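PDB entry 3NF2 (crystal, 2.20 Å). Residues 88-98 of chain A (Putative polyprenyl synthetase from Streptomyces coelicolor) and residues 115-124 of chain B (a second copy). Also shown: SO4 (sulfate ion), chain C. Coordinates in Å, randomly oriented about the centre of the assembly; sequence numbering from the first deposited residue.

Chain A, residues 88-98: NFSLLHDDLMD
Chain B 115-124: PAQAILVGDA

The apolar centre of this contact between two copies of a putative polyprenyl synthetase is formed by Met A97, Ile B119 and Ala B116. Met A97 contributes the largest covered area; its CA-to-CB bond points sideways, and its rotamer is chi1 m, chi2 t, with chi3 at -97°. The backbones come close here: the CA atoms of Met A97 and Ala B116 are 4.6 Å apart, and Met A97 CG packs 3.9 Å from Ala B116 CB. The sulfur lies against the partner helix, with Met A97 SD 3.3 Å from Ala B116 O and 4.0 Å from Leu B120 CB, while Met A97 CE lies 4.0 Å from Ile B119 CG2. These residues belong to two α-helical stretches, residues 88-98 of chain A and 115-124 of chain B, which form the part of the contact described here. They run nearly antiparallel, with 156° between their N-to-C directions and a closest axial approach of 9.1 Å, and together they bury 374 Å².

Ile B119 (chi1 m, chi2 t) points toward chain A and meets three residues there. Ile B119 CD1 lies 3.8 Å from Leu A96 CD2, the leucine being chi1 t, chi2 p, and Ile B119 CG2 approaches His A93 ND1 to 3.6 Å, obliquely to the imidazole. The CA atoms of His A93 and Ile B119 are 7.2 Å apart, against 4.6 Å for those of Met A97 and Ala B116.

One helical turn beyond Ile B119, the contact becomes polar. His A93 (chi1 m, chi2 -168°) and Asp B123 (chi1 m, chi2 -19°) both point toward the opposing helix, and His A93 ND1 donates a hydrogen bond to Asp B123 OD2 at 2.7 Å. The N-H...O angle of 171° is nearly linear, and the acceptor lies at the edge of the imidazole, near its plane, as expected for a ring nitrogen donor. His A93 NE2 is hydrogen-bonded elsewhere in the structure, so both ring nitrogens are engaged. Phe A89, with chi1 at 135° and chi2 at -105°, flanks the same carboxylate: Phe A89 CE2 is 3.5 Å from Asp B123 CG, which lies at the ring edge.

Within each helix, backbone hydrogen bonds run from N to the O four residues earlier, among them Met A97 N to His A93 O at 2.9 Å and Asp B123 N to Ile B119 O at 3.0 Å. At the other end, a sulfate ion, probably from the crystallisation liquor, accepts a hydrogen bond from Ala B116 N through its O4 at 3.1 Å.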

# COMPACT_ATOMS: atom_id res chain seq x y z
N ASN A 88 -8.88 3.98 5.62
CA ASN A 88 -7.94 4.47 6.62
C ASN A 88 -6.47 4.43 6.20
O ASN A 88 -5.68 5.28 6.61
CB ASN A 88 -8.17 3.76 7.95
CG ASN A 88 -9.44 4.24 8.63
OD1 ASN A 88 -9.46 5.28 9.29
ND2 ASN A 88 -10.52 3.48 8.46
N PHE A 89 -6.13 3.46 5.35
CA PHE A 89 -4.84 3.41 4.64
C PHE A 89 -4.67 4.67 3.82
O PHE A 89 -3.60 5.29 3.82
CB PHE A 89 -4.77 2.14 3.76
CG PHE A 89 -4.24 2.35 2.35
CD1 PHE A 89 -5.11 2.36 1.26
CD2 PHE A 89 -2.87 2.49 2.11
CE1 PHE A 89 -4.64 2.54 -0.05
CE2 PHE A 89 -2.38 2.66 0.80
CZ PHE A 89 -3.27 2.69 -0.28
N SER A 90 -5.74 5.06 3.14
CA SER A 90 -5.75 6.26 2.34
C SER A 90 -5.52 7.50 3.22
O SER A 90 -4.71 8.34 2.86
CB SER A 90 -7.06 6.34 1.56
OG SER A 90 -7.09 7.47 0.72
N LEU A 91 -6.18 7.58 4.37
CA LEU A 91 -6.01 8.73 5.27
C LEU A 91 -4.58 8.85 5.79
O LEU A 91 -3.99 9.93 5.74
CB LEU A 91 -6.96 8.64 6.47
CG LEU A 91 -8.47 8.67 6.28
CD1 LEU A 91 -9.15 8.71 7.65
CD2 LEU A 91 -8.90 9.86 5.42
N LEU A 92 -4.06 7.74 6.30
CA LEU A 92 -2.72 7.69 6.87
C LEU A 92 -1.67 8.22 5.90
O LEU A 92 -0.86 9.07 6.25
CB LEU A 92 -2.37 6.25 7.28
CG LEU A 92 -2.98 5.76 8.60
CD1 LEU A 92 -2.98 4.25 8.66
CD2 LEU A 92 -2.23 6.33 9.79
N HIS A 93 -1.73 7.73 4.67
CA HIS A 93 -0.81 8.14 3.62
C HIS A 93 -1.10 9.53 3.08
O HIS A 93 -0.16 10.31 2.89
CB HIS A 93 -0.81 7.11 2.49
CG HIS A 93 -0.12 5.84 2.84
ND1 HIS A 93 0.20 4.88 1.90
CD2 HIS A 93 0.35 5.37 4.02
CE1 HIS A 93 0.81 3.87 2.49
NE2 HIS A 93 0.91 4.14 3.78
N ASP A 94 -2.37 9.84 2.82
CA ASP A 94 -2.72 11.19 2.32
C ASP A 94 -2.32 12.29 3.30
O ASP A 94 -1.79 13.31 2.87
CB ASP A 94 -4.20 11.32 1.96
CG ASP A 94 -4.61 10.45 0.78
OD1 ASP A 94 -3.73 9.80 0.16
OD2 ASP A 94 -5.82 10.40 0.49
N ASP A 95 -2.54 12.07 4.59
CA ASP A 95 -2.16 13.06 5.61
C ASP A 95 -0.66 13.33 5.63
O ASP A 95 -0.24 14.48 5.81
CB ASP A 95 -2.61 12.62 7.01
CG ASP A 95 -4.12 12.80 7.22
OD1 ASP A 95 -4.79 13.47 6.41
OD2 ASP A 95 -4.63 12.25 8.23
N LEU A 96 0.13 12.28 5.43
CA LEU A 96 1.57 12.42 5.40
C LEU A 96 2.00 13.16 4.14
O LEU A 96 2.81 14.10 4.21
CB LEU A 96 2.25 11.06 5.49
CG LEU A 96 3.79 11.04 5.41
CD1 LEU A 96 4.48 12.06 6.36
CD2 LEU A 96 4.27 9.65 5.68
N MET A 97 1.45 12.74 3.00
CA MET A 97 1.72 13.36 1.71
C MET A 97 1.33 14.85 1.69
O MET A 97 2.02 15.66 1.08
CB MET A 97 0.99 12.62 0.59
CG MET A 97 1.60 11.27 0.23
SD MET A 97 0.85 10.52 -1.23
CE MET A 97 -0.33 9.42 -0.49
N ASP A 98 0.24 15.19 2.37
CA ASP A 98 -0.28 16.56 2.38
C ASP A 98 0.37 17.42 3.47
O ASP A 98 0.22 18.64 3.47
CB ASP A 98 -1.81 16.56 2.57
CG ASP A 98 -2.56 15.93 1.39
OD1 ASP A 98 -1.92 15.62 0.35
OD2 ASP A 98 -3.80 15.76 1.51
N PRO B 115 9.30 12.68 -0.89
CA PRO B 115 8.65 11.62 -0.11
C PRO B 115 7.23 11.29 -0.55
O PRO B 115 6.89 10.11 -0.65
CB PRO B 115 8.64 12.18 1.33
CG PRO B 115 9.30 13.52 1.28
CD PRO B 115 10.02 13.63 -0.02
N ALA B 116 6.41 12.32 -0.84
CA ALA B 116 5.00 12.13 -1.21
C ALA B 116 4.82 11.22 -2.42
O ALA B 116 3.97 10.32 -2.41
CB ALA B 116 4.32 13.48 -1.46
N GLN B 117 5.62 11.47 -3.45
CA GLN B 117 5.55 10.68 -4.67
C GLN B 117 6.10 9.26 -4.53
O GLN B 117 5.67 8.36 -5.24
CB GLN B 117 6.20 11.43 -5.84
CG GLN B 117 5.20 12.23 -6.67
CD GLN B 117 5.80 13.49 -7.24
OE1 GLN B 117 5.85 14.53 -6.57
NE2 GLN B 117 6.28 13.42 -8.48
N ALA B 118 7.03 9.07 -3.60
CA ALA B 118 7.53 7.72 -3.28
C ALA B 118 6.44 6.88 -2.62
O ALA B 118 6.26 5.72 -2.98
CB ALA B 118 8.76 7.80 -2.38
N ILE B 119 5.70 7.49 -1.70
CA ILE B 119 4.57 6.85 -1.03
C ILE B 119 3.47 6.49 -2.02
O ILE B 119 2.94 5.39 -2.00
CB ILE B 119 3.97 7.75 0.08
CG1 ILE B 119 5.01 7.97 1.18
CG2 ILE B 119 2.73 7.10 0.70
CD1 ILE B 119 4.83 9.27 1.95
N LEU B 120 3.18 7.43 -2.91
CA LEU B 120 2.09 7.33 -3.87
C LEU B 120 2.34 6.24 -4.90
O LEU B 120 1.52 5.33 -5.08
CB LEU B 120 1.93 8.67 -4.56
CG LEU B 120 0.80 8.89 -5.56
CD1 LEU B 120 -0.53 9.02 -4.85
CD2 LEU B 120 1.11 10.12 -6.42
N VAL B 121 3.49 6.32 -5.57
CA VAL B 121 3.85 5.31 -6.57
C VAL B 121 4.01 3.92 -5.93
O VAL B 121 3.56 2.92 -6.49
CB VAL B 121 5.09 5.76 -7.38
CG1 VAL B 121 5.47 4.71 -8.39
CG2 VAL B 121 4.79 7.07 -8.11
N GLY B 122 4.60 3.86 -4.75
CA GLY B 122 4.60 2.64 -3.96
C GLY B 122 3.21 2.04 -3.82
O GLY B 122 3.00 0.86 -4.17
N ASP B 123 2.26 2.84 -3.33
CA ASP B 123 0.86 2.38 -3.22
C ASP B 123 0.27 1.92 -4.55
O ASP B 123 -0.50 0.96 -4.60
CB ASP B 123 -0.04 3.49 -2.66
CG ASP B 123 0.23 3.78 -1.20
OD1 ASP B 123 0.83 2.93 -0.52
OD2 ASP B 123 -0.16 4.87 -0.73
N ALA B 124 0.61 2.64 -5.62
CA ALA B 124 0.06 2.38 -6.92
C ALA B 124 0.54 1.05 -7.46
O ALA B 124 -0.23 0.32 -8.06
CB ALA B 124 0.42 3.50 -7.88
S SO4 C . 7.08 16.19 -0.99
O1 SO4 C . 6.02 17.14 -1.31
O2 SO4 C . 8.36 16.90 -0.98
O3 SO4 C . 6.82 15.57 0.31
O4 SO4 C . 7.11 15.14 -2.01